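Local coordinates for protein 11S globulin (PDB 5WXU) that probably serves as a seed storage protein, assembles as a hexamer and binds the plant hormone auxin (indole-3-acetic acid), at residues 60-65 / 255-260; 78-82 / 183-187; 102-108 / 156-162; 326-332 / 408-414. All coordinates share one frame. Residue numbers count along the deposited sequence, not the author numbering.

Interaction 1. Residues 60-65 / 255-260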
# COMPACT_ATOMS: atom_id res chain seq x y z
N HIS B 60 -20.73 35.58 -19.63
CA HIS B 60 -20.11 36.43 -18.66
C HIS B 60 -19.61 37.68 -19.34
O HIS B 60 -19.59 37.75 -20.57
CB HIS B 60 -18.92 35.66 -17.96
CG HIS B 60 -19.25 34.23 -17.62
ND1 HIS B 60 -20.10 33.89 -16.58
CD2 HIS B 60 -18.86 33.05 -18.18
CE1 HIS B 60 -20.26 32.58 -16.56
NE2 HIS B 60 -19.54 32.04 -17.52
N GLU B 61 -19.03 38.57 -18.57
CA GLU B 61 -18.43 39.74 -19.15
C GLU B 61 -17.30 39.39 -20.09
O GLU B 61 -17.20 39.95 -21.18
CB GLU B 61 -17.87 40.61 -18.06
CG GLU B 61 -17.08 41.77 -18.58
CD GLU B 61 -16.59 42.69 -17.54
OE1 GLU B 61 -15.61 42.39 -16.84
OE2 GLU B 61 -17.17 43.80 -17.50
N ALA B 62 -16.45 38.42 -19.67
CA ALA B 62 -15.22 38.12 -20.32
C ALA B 62 -15.13 36.68 -20.86
O ALA B 62 -14.02 36.14 -21.03
CB ALA B 62 -14.07 38.43 -19.41
N GLY B 63 -16.25 36.13 -21.21
CA GLY B 63 -16.31 34.84 -21.84
C GLY B 63 -17.66 34.25 -21.65
O GLY B 63 -18.59 34.96 -21.29
N TYR B 64 -17.77 32.94 -21.87
CA TYR B 64 -18.97 32.20 -21.72
C TYR B 64 -18.72 30.73 -21.39
O TYR B 64 -17.60 30.24 -21.59
CB TYR B 64 -19.85 32.25 -22.96
CG TYR B 64 -19.22 31.79 -24.24
CD1 TYR B 64 -18.57 32.67 -25.09
CD2 TYR B 64 -19.35 30.45 -24.63
CE1 TYR B 64 -17.98 32.21 -26.29
CE2 TYR B 64 -18.82 30.01 -25.81
CZ TYR B 64 -18.15 30.89 -26.64
OH TYR B 64 -17.64 30.40 -27.82
N SER B 65 -19.75 30.10 -20.86
CA SER B 65 -19.69 28.67 -20.50
C SER B 65 -20.76 27.89 -21.16
O SER B 65 -21.92 28.18 -20.95
CB SER B 65 -19.80 28.53 -18.97
OG SER B 65 -18.78 29.30 -18.32
N ARG B 255 -20.98 41.18 -13.48
CA ARG B 255 -20.07 40.78 -14.57
C ARG B 255 -20.08 39.27 -14.87
O ARG B 255 -19.37 38.81 -15.79
CB ARG B 255 -18.68 41.23 -14.22
CG ARG B 255 -18.54 42.76 -14.23
CD ARG B 255 -17.21 43.23 -13.80
NE ARG B 255 -16.91 42.82 -12.42
CZ ARG B 255 -15.70 42.72 -11.89
NH1 ARG B 255 -14.59 43.01 -12.56
NH2 ARG B 255 -15.59 42.31 -10.65
N GLY B 256 -20.85 38.50 -14.14
CA GLY B 256 -20.81 37.06 -14.31
C GLY B 256 -19.57 36.54 -13.60
O GLY B 256 -19.10 37.10 -12.60
N TYR B 257 -19.05 35.43 -14.11
CA TYR B 257 -17.98 34.72 -13.39
C TYR B 257 -16.69 34.66 -14.17
O TYR B 257 -15.76 33.92 -13.82
CB TYR B 257 -18.48 33.31 -13.03
CG TYR B 257 -19.65 33.35 -12.10
CD1 TYR B 257 -20.93 33.44 -12.55
CD2 TYR B 257 -19.44 33.38 -10.74
CE1 TYR B 257 -21.97 33.56 -11.64
CE2 TYR B 257 -20.47 33.44 -9.84
CZ TYR B 257 -21.74 33.50 -10.30
OH TYR B 257 -22.74 33.58 -9.33
N MET B 258 -16.60 35.45 -15.24
CA MET B 258 -15.34 35.70 -15.92
C MET B 258 -15.29 37.21 -16.13
O MET B 258 -16.24 37.76 -16.71
CB MET B 258 -15.24 35.01 -17.29
CG MET B 258 -15.40 33.51 -17.31
SD MET B 258 -15.34 32.91 -18.99
CE MET B 258 -15.71 31.15 -18.82
N VAL B 259 -14.30 37.85 -15.55
CA VAL B 259 -14.18 39.33 -15.59
C VAL B 259 -12.96 39.80 -16.36
O VAL B 259 -11.86 39.19 -16.36
CB VAL B 259 -14.16 39.91 -14.20
CG1 VAL B 259 -15.40 39.45 -13.44
CG2 VAL B 259 -12.88 39.57 -13.43
N ARG B 260 -13.10 40.96 -17.02
CA ARG B 260 -12.02 41.54 -17.76
C ARG B 260 -11.07 42.25 -16.88
O ARG B 260 -11.46 43.03 -16.06
CB ARG B 260 -12.56 42.59 -18.73
CG ARG B 260 -11.42 43.24 -19.54
CD ARG B 260 -11.82 43.49 -20.99
NE ARG B 260 -11.98 42.23 -21.71
CZ ARG B 260 -13.13 41.68 -22.11
NH1 ARG B 260 -14.31 42.27 -21.89
NH2 ARG B 260 -13.10 40.50 -22.74
O HOH W 1 -14.28 43.92 -15.28
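H60 opens the turn between two strands of the N-terminal cupin domain. Its N bonds to G63 O at 2.8 Å, and its imidazole reaches along the same segment, H60 NE2 to S65 OG at 3.0 Å, with the backbone of Y257 over one ring face. E61 anchors the turn twice: E61 N donates to R255 O (2.8 Å), and the carboxylate ending its extended side chain accepts R260 N on E61 OE1 at 2.9 Å, a water linking that oxygen to R255 NH1 and R260 O; R255 NE is salt-bridged to D253. A62 N bonds to M258 O at 3.0 Å, and its small methyl lies over the R260 guanidinium. G63 has backbone angles barred to other residues, and a CB there would clash with M258 SD. The long, flexible M258 fills the space beneath, its CE 3.5 Å from Y64 O and 3.6 Å from S65 OG. S65 OG also bonds to H85, and R260 pairs with E88. Strand 63-67 runs beside strand 80-87, Y64 bonding to V86, while strand 258-260 pairs with strand 91-98 of the other sheet, V259 bonding to L92, so M258 packs between the sheets against H85, I87 and F93.

Interaction 2. Residues 78-82 / 183-187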
# COMPACT_ATOMS: atom_id res chain seq x y z
N ALA B 78 -22.57 7.69 -17.57
CA ALA B 78 -21.14 7.84 -17.38
C ALA B 78 -20.80 8.51 -16.05
O ALA B 78 -19.65 8.42 -15.59
CB ALA B 78 -20.53 8.62 -18.49
N GLY B 79 -21.78 9.16 -15.43
CA GLY B 79 -21.56 9.77 -14.16
C GLY B 79 -20.78 11.07 -14.27
O GLY B 79 -19.98 11.37 -13.41
N ILE B 80 -20.97 11.80 -15.37
CA ILE B 80 -20.13 12.97 -15.60
C ILE B 80 -20.93 14.21 -15.92
O ILE B 80 -22.09 14.08 -16.37
CB ILE B 80 -19.05 12.74 -16.70
CG1 ILE B 80 -19.64 12.42 -18.06
CG2 ILE B 80 -17.97 11.71 -16.32
CD1 ILE B 80 -19.52 13.68 -18.94
N ASP B 81 -20.31 15.37 -15.69
CA ASP B 81 -20.71 16.64 -16.33
C ASP B 81 -19.63 17.08 -17.27
O ASP B 81 -18.43 16.81 -17.05
CB ASP B 81 -21.02 17.72 -15.32
CG ASP B 81 -22.46 17.62 -14.83
OD1 ASP B 81 -23.35 17.18 -15.61
OD2 ASP B 81 -22.71 17.91 -13.67
N ALA B 82 -20.04 17.77 -18.34
CA ALA B 82 -19.13 18.32 -19.29
C ALA B 82 -19.47 19.80 -19.56
O ALA B 82 -20.65 20.19 -19.71
CB ALA B 82 -19.15 17.51 -20.57
N ILE B 183 -14.30 17.98 -17.70
CA ILE B 183 -15.05 16.78 -17.44
C ILE B 183 -15.00 16.58 -15.93
O ILE B 183 -13.94 16.32 -15.33
CB ILE B 183 -14.51 15.56 -18.15
CG1 ILE B 183 -14.36 15.76 -19.64
CG2 ILE B 183 -15.42 14.36 -17.91
CD1 ILE B 183 -15.58 16.30 -20.36
N HIS B 184 -16.16 16.72 -15.32
CA HIS B 184 -16.32 16.46 -13.87
C HIS B 184 -16.80 15.07 -13.63
O HIS B 184 -17.77 14.66 -14.28
CB HIS B 184 -17.29 17.43 -13.21
CG HIS B 184 -16.74 18.79 -12.96
ND1 HIS B 184 -17.01 19.83 -13.81
CD2 HIS B 184 -16.04 19.32 -11.91
CE1 HIS B 184 -16.43 20.93 -13.38
NE2 HIS B 184 -15.83 20.65 -12.23
N ASP B 185 -16.13 14.32 -12.74
CA ASP B 185 -16.50 12.92 -12.47
C ASP B 185 -17.41 12.88 -11.27
O ASP B 185 -16.97 12.83 -10.09
CB ASP B 185 -15.20 12.12 -12.25
CG ASP B 185 -15.44 10.69 -12.00
OD1 ASP B 185 -16.61 10.25 -12.13
OD2 ASP B 185 -14.44 10.03 -11.56
N LEU B 186 -18.71 12.96 -11.51
CA LEU B 186 -19.66 13.02 -10.41
C LEU B 186 -19.74 11.77 -9.56
O LEU B 186 -20.00 11.87 -8.38
CB LEU B 186 -21.08 13.27 -10.95
CG LEU B 186 -21.21 14.57 -11.76
CD1 LEU B 186 -22.66 14.65 -12.26
CD2 LEU B 186 -20.84 15.82 -11.02
N SER B 187 -19.55 10.60 -10.13
CA SER B 187 -19.71 9.37 -9.40
C SER B 187 -18.49 9.01 -8.58
O SER B 187 -18.47 7.96 -7.96
CB SER B 187 -20.10 8.17 -10.30
OG SER B 187 -18.99 7.63 -11.00
O HOH W 2 -18.16 8.44 -13.40
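I183 lies near the end of strand 178-185, which pairs with strand 80-87, its antiparallel neighbour in the N-terminal cupin sheet. It stands opposite A82, whose small side chain leaves room for I183 CD1 at 3.8 Å from A82 CB; on the same face I183 CG2 meets I80 CG2 at 4.0 Å. H184 supplies the hydrogen-bonded pair: H184 N donates to D81 O (2.9 Å) and D81 N to H184 O (3.0 Å), while its imidazole bonds to N98. At D185 the side chain turns to a water, 2.7 Å from D185 OD1, that also joins A78 O and S187 OG; D185 OD2 pairs with N188. L186 leaves the strand, its N making a weak bond to G79 O (2.8 Å), and S187 N adds another weak one to G79 O at 3.4 Å. G79, with positive phi just after helix 73-78, lets the chain swing into the strand; a side chain would crowd S187 CB. Backbone bonds and the apolar I80, A82 and I183 on one face therefore hold the paired strands; beyond them, weak bonds to G79 O, a water and the carboxylate of D185 take over, and D185 also meets R28 of another subunit.

Interaction 3. Residues 102-108 / 156-162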
# COMPACT_ATOMS: atom_id res chain seq x y z
N MET B 102 -12.02 16.59 -11.53
CA MET B 102 -12.15 16.90 -12.95
C MET B 102 -10.84 16.74 -13.65
O MET B 102 -9.80 16.89 -13.03
CB MET B 102 -12.65 18.34 -13.10
CG MET B 102 -11.62 19.34 -12.63
SD MET B 102 -12.37 20.90 -12.20
CE MET B 102 -11.30 21.52 -11.00
N LEU B 103 -10.87 16.47 -14.95
CA LEU B 103 -9.82 16.75 -15.84
C LEU B 103 -10.23 17.96 -16.74
O LEU B 103 -11.42 18.07 -17.19
CB LEU B 103 -9.56 15.57 -16.71
CG LEU B 103 -9.15 14.28 -16.02
CD1 LEU B 103 -8.62 13.36 -17.06
CD2 LEU B 103 -8.08 14.51 -14.98
N ILE B 104 -9.28 18.86 -16.92
CA ILE B 104 -9.45 20.04 -17.81
C ILE B 104 -8.56 19.86 -19.02
O ILE B 104 -7.36 19.66 -18.87
CB ILE B 104 -9.08 21.31 -17.07
CG1 ILE B 104 -9.98 21.50 -15.87
CG2 ILE B 104 -9.28 22.55 -18.01
CD1 ILE B 104 -9.62 22.61 -14.93
N ILE B 105 -9.12 19.88 -20.23
CA ILE B 105 -8.35 19.80 -21.47
C ILE B 105 -8.24 21.22 -22.02
O ILE B 105 -9.24 21.89 -22.20
CB ILE B 105 -9.04 18.91 -22.49
CG1 ILE B 105 -9.04 17.48 -21.98
CG2 ILE B 105 -8.32 18.98 -23.84
CD1 ILE B 105 -10.22 16.77 -22.54
N VAL B 106 -7.03 21.68 -22.20
CA VAL B 106 -6.82 22.99 -22.81
C VAL B 106 -6.86 22.79 -24.31
O VAL B 106 -5.87 22.36 -24.95
CB VAL B 106 -5.53 23.67 -22.36
CG1 VAL B 106 -5.49 25.10 -22.99
CG2 VAL B 106 -5.45 23.68 -20.83
N VAL B 107 -8.00 23.19 -24.89
CA VAL B 107 -8.34 22.94 -26.30
C VAL B 107 -7.66 23.96 -27.22
O VAL B 107 -7.23 23.63 -28.33
CB VAL B 107 -9.88 22.98 -26.48
CG1 VAL B 107 -10.25 22.92 -27.95
CG2 VAL B 107 -10.51 21.77 -25.83
N GLN B 108 -7.51 25.17 -26.70
CA GLN B 108 -6.88 26.28 -27.40
C GLN B 108 -6.41 27.32 -26.42
O GLN B 108 -7.07 27.55 -25.43
CB GLN B 108 -7.90 26.91 -28.35
CG GLN B 108 -7.51 28.24 -28.96
CD GLN B 108 -8.65 28.84 -29.81
OE1 GLN B 108 -9.09 28.19 -30.77
NE2 GLN B 108 -9.11 30.06 -29.47
N GLN B 156 -2.31 24.91 -24.88
CA GLN B 156 -3.01 23.96 -25.67
C GLN B 156 -2.34 22.57 -25.58
O GLN B 156 -1.09 22.45 -25.74
CB GLN B 156 -3.07 24.42 -27.16
CG GLN B 156 -3.84 23.46 -28.06
CD GLN B 156 -3.91 23.89 -29.55
OE1 GLN B 156 -3.30 24.86 -29.92
NE2 GLN B 156 -4.54 23.08 -30.38
N GLY B 157 -3.18 21.56 -25.33
CA GLY B 157 -2.73 20.18 -25.22
C GLY B 157 -2.58 19.71 -23.76
O GLY B 157 -2.47 18.51 -23.51
N ASP B 158 -2.54 20.65 -22.81
CA ASP B 158 -2.51 20.32 -21.39
C ASP B 158 -3.77 19.63 -20.94
O ASP B 158 -4.88 19.98 -21.31
CB ASP B 158 -2.24 21.55 -20.52
CG ASP B 158 -0.81 22.00 -20.54
OD1 ASP B 158 0.04 21.34 -21.05
OD2 ASP B 158 -0.48 23.06 -19.95
N VAL B 159 -3.60 18.61 -20.08
CA VAL B 159 -4.67 18.00 -19.41
C VAL B 159 -4.33 18.23 -17.98
O VAL B 159 -3.26 17.83 -17.51
CB VAL B 159 -4.80 16.52 -19.71
CG1 VAL B 159 -5.93 15.93 -18.91
CG2 VAL B 159 -5.08 16.28 -21.18
N ILE B 160 -5.26 18.82 -17.24
CA ILE B 160 -5.02 19.25 -15.86
C ILE B 160 -5.98 18.46 -14.97
O ILE B 160 -7.14 18.33 -15.28
CB ILE B 160 -5.38 20.76 -15.68
CG1 ILE B 160 -4.62 21.67 -16.66
CG2 ILE B 160 -5.17 21.28 -14.27
CD1 ILE B 160 -5.45 22.82 -17.19
N ALA B 161 -5.49 17.98 -13.84
CA ALA B 161 -6.24 17.14 -12.97
C ALA B 161 -6.41 17.79 -11.66
O ALA B 161 -5.38 18.08 -10.98
CB ALA B 161 -5.51 15.78 -12.78
N LEU B 162 -7.65 17.97 -11.22
CA LEU B 162 -7.89 18.61 -9.90
C LEU B 162 -8.85 17.85 -9.02
O LEU B 162 -9.90 17.42 -9.48
CB LEU B 162 -8.47 20.00 -10.13
CG LEU B 162 -7.54 21.03 -10.81
CD1 LEU B 162 -8.18 22.36 -11.16
CD2 LEU B 162 -6.35 21.29 -9.95
O HOH W 3 -7.36 21.25 -29.75
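Two neighbouring antiparallel strands of the jelly-roll barrel of the N-terminal cupin domain meet here. M102 and L162 form a hydrogen-bonded pair, M102 N to L162 O at 3.1 Å and L162 N to M102 O at 3.0 Å; I104 and I160 form the next, I104 N to I160 O at 2.7 Å and I160 N to I104 O at 2.8 Å. The ladder continues as V106 N donates to D158 O (2.9 Å) and G157 N to V106 O (2.8 Å), G157 adopting a positive-phi conformation that a side chain would strain. Aliphatic residues suit both faces. On one, M102 CE touches L162 CD1 at 3.2 Å and V106 CG2 touches I160 CD1 at 3.7 Å; on the other, L103 CD2 packs on A161 CB at 3.6 Å, where alanine leaves space for the leucine. The charged D158 lies at the strand's start and pairs with K296. Along its second edge strand 102-108 is bonded to strand 178-185, where V107 and Q108 both face V179 in a classic beta bulge, while 158-162 neighbours strand 296-298. Helix 325-329 of the C-terminal cupin domain covers the L103 and A161 face; H168 touches M102 and L162.

Interaction 4. Residues 326-332 / 408-414. With PO4 (phosphate ion), chain O.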
# COMPACT_ATOMS: atom_id res chain seq x y z
N LEU B 326 -3.35 11.26 -10.59
CA LEU B 326 -4.40 10.44 -11.21
C LEU B 326 -4.74 9.18 -10.47
O LEU B 326 -5.86 8.70 -10.54
CB LEU B 326 -4.08 10.11 -12.65
CG LEU B 326 -4.00 11.28 -13.66
CD1 LEU B 326 -3.64 10.84 -15.05
CD2 LEU B 326 -5.27 12.14 -13.69
N ARG B 327 -3.79 8.64 -9.70
CA ARG B 327 -4.08 7.46 -8.90
C ARG B 327 -5.12 7.76 -7.84
O ARG B 327 -6.06 7.00 -7.68
CB ARG B 327 -2.79 6.99 -8.22
CG ARG B 327 -2.92 5.78 -7.34
CD ARG B 327 -2.98 4.56 -8.16
NE ARG B 327 -2.88 3.34 -7.37
CZ ARG B 327 -3.23 2.15 -7.83
NH1 ARG B 327 -3.70 2.02 -9.07
NH2 ARG B 327 -3.14 1.08 -7.05
N LYS B 328 -5.04 8.91 -7.18
CA LYS B 328 -6.00 9.35 -6.13
C LYS B 328 -7.35 9.66 -6.78
O LYS B 328 -8.42 9.31 -6.24
CB LYS B 328 -5.44 10.65 -5.51
CG LYS B 328 -6.33 11.50 -4.58
CD LYS B 328 -5.60 12.81 -4.22
CE LYS B 328 -6.49 13.86 -3.53
NZ LYS B 328 -6.84 13.51 -2.12
N LEU B 329 -7.28 10.26 -7.95
CA LEU B 329 -8.50 10.72 -8.65
C LEU B 329 -9.26 9.64 -9.39
O LEU B 329 -10.44 9.84 -9.73
CB LEU B 329 -8.16 11.91 -9.54
CG LEU B 329 -7.60 13.16 -8.88
CD1 LEU B 329 -7.52 14.21 -9.97
CD2 LEU B 329 -8.49 13.59 -7.71
N GLN B 330 -8.60 8.53 -9.70
CA GLN B 330 -9.18 7.39 -10.44
C GLN B 330 -9.70 7.87 -11.80
O GLN B 330 -10.79 7.52 -12.21
CB GLN B 330 -10.31 6.74 -9.63
CG GLN B 330 -9.81 6.45 -8.21
CD GLN B 330 -10.63 5.39 -7.53
OE1 GLN B 330 -11.82 5.33 -7.72
NE2 GLN B 330 -9.98 4.57 -6.70
N LEU B 331 -8.86 8.63 -12.49
CA LEU B 331 -9.14 9.09 -13.86
C LEU B 331 -7.89 8.90 -14.73
O LEU B 331 -6.74 8.82 -14.20
CB LEU B 331 -9.53 10.57 -13.81
CG LEU B 331 -10.86 10.90 -13.12
CD1 LEU B 331 -10.89 12.40 -12.86
CD2 LEU B 331 -12.04 10.53 -14.01
N SER B 332 -8.14 8.84 -16.05
CA SER B 332 -7.09 8.69 -17.05
C SER B 332 -7.51 9.55 -18.24
O SER B 332 -8.69 9.87 -18.38
CB SER B 332 -7.05 7.24 -17.59
OG SER B 332 -6.84 6.22 -16.66
N VAL B 408 -11.38 11.20 -21.89
CA VAL B 408 -11.27 11.06 -20.40
C VAL B 408 -11.86 9.74 -20.10
O VAL B 408 -12.96 9.39 -20.58
CB VAL B 408 -12.06 12.17 -19.71
CG1 VAL B 408 -12.14 11.89 -18.18
CG2 VAL B 408 -11.36 13.47 -20.00
N LYS B 409 -11.21 8.95 -19.20
CA LYS B 409 -11.76 7.63 -18.87
C LYS B 409 -11.89 7.52 -17.37
O LYS B 409 -11.07 8.10 -16.63
CB LYS B 409 -10.90 6.48 -19.40
CG LYS B 409 -10.87 6.40 -20.92
CD LYS B 409 -10.13 5.20 -21.42
CE LYS B 409 -10.01 5.34 -22.94
NZ LYS B 409 -9.71 4.00 -23.54
N THR B 410 -12.95 6.84 -16.93
CA THR B 410 -13.35 6.84 -15.50
C THR B 410 -12.64 5.73 -14.68
O THR B 410 -13.25 5.06 -13.82
CB THR B 410 -14.85 6.71 -15.31
OG1 THR B 410 -15.34 5.52 -15.95
CG2 THR B 410 -15.60 7.83 -15.88
N ASN B 411 -11.36 5.63 -14.90
CA ASN B 411 -10.58 4.82 -13.99
C ASN B 411 -9.11 5.24 -14.14
O ASN B 411 -8.63 5.70 -15.15
CB ASN B 411 -10.82 3.31 -14.25
CG ASN B 411 -10.91 2.49 -12.94
OD1 ASN B 411 -10.60 3.00 -11.82
ND2 ASN B 411 -11.37 1.23 -13.06
N ASP B 412 -8.39 5.07 -13.08
CA ASP B 412 -7.01 5.27 -13.40
C ASP B 412 -6.63 3.87 -13.96
O ASP B 412 -7.37 2.79 -13.88
CB ASP B 412 -6.08 5.95 -12.37
CG ASP B 412 -5.77 5.09 -11.25
OD1 ASP B 412 -6.79 4.58 -10.75
OD2 ASP B 412 -4.56 4.92 -10.93
N ARG B 413 -5.60 3.99 -14.69
CA ARG B 413 -5.09 2.89 -15.47
C ARG B 413 -6.15 2.21 -16.31
O ARG B 413 -6.23 0.98 -16.39
CB ARG B 413 -4.32 1.88 -14.60
CG ARG B 413 -3.13 2.58 -13.90
CD ARG B 413 -2.43 1.65 -12.93
NE ARG B 413 -1.61 2.43 -12.05
CZ ARG B 413 -0.93 1.94 -11.02
NH1 ARG B 413 -0.93 0.63 -10.79
NH2 ARG B 413 -0.23 2.77 -10.26
N ALA B 414 -6.98 3.04 -16.96
CA ALA B 414 -7.97 2.55 -17.87
C ALA B 414 -7.29 1.77 -19.01
O ALA B 414 -6.30 2.18 -19.54
CB ALA B 414 -8.76 3.70 -18.40
P PO4 O . -1.67 -2.08 -14.75
O1 PO4 O . -1.28 -1.36 -13.47
O2 PO4 O . -2.34 -1.23 -15.77
O3 PO4 O . -0.28 -2.54 -15.21
O4 PO4 O . -2.58 -3.23 -14.32
O HOH W 4 -12.61 4.02 -10.27
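This is a mixed contact in the C-terminal cupin domain: a short antiparallel strand pairing combined with a polar turn packed against the end of a helix. S332 and K409 make the strand pair, S332 N to K409 O at 3.1 Å and K409 N to S332 O at 2.8 Å. Serine suits the spot because its small hydroxyl ties down the loop, S332 OG donating to N411 O at a very short 2.4 Å and accepting from A414 N at 3.2 Å. Before it, Q330 leaves helix 325-329 with positive phi, redirecting the chain toward the strand, and a water joins Q330 OE1 (3.0 Å) with N411 OD1 (2.7 Å); N411 ND2 bonds to N351. At the surface R327 forms a salt bridge, R327 NH1 to D412 OD2 at 3.6 Å, and its guanidinium lies flat on that of R413, centres 4.0 Å apart. D412 probably offsets the repulsion; S320 bonds both D412 and R413, and a phosphate, probably from the crystallisation liquor, is weakly bonded by R413 NH1 (3.4 Å to PO4 O1). Strand 402-409 lies between strands 332-338 and 354-359, V408 bonding to I355. L326, L331 and V408 all pack on L103 of the N-terminal cupin domain.

Interactions 1, 2 and 3 all reach one sheet of the N-terminal cupin domain, and both 2 and 3 are nested along the chain inside the loop closed by interaction 1. Interaction 1 lies toward one end and touches neither: its centre is about 23 Å from the centre of interaction 2 and about 20 Å from the centre of interaction 3. Interactions 2 and 3 meet directly, I183 N lying 2.9 Å from L103 O as a probable hydrogen bond. Interaction 4, in the C-terminal cupin, docks on both: I183 CG1 approaches V408 CG2 at 3.8 Å, and A161 CB approaches L326 CD2 at 3.8 Å. These apolar contacts join the two cupin domains. All four lie away from the auxin sites.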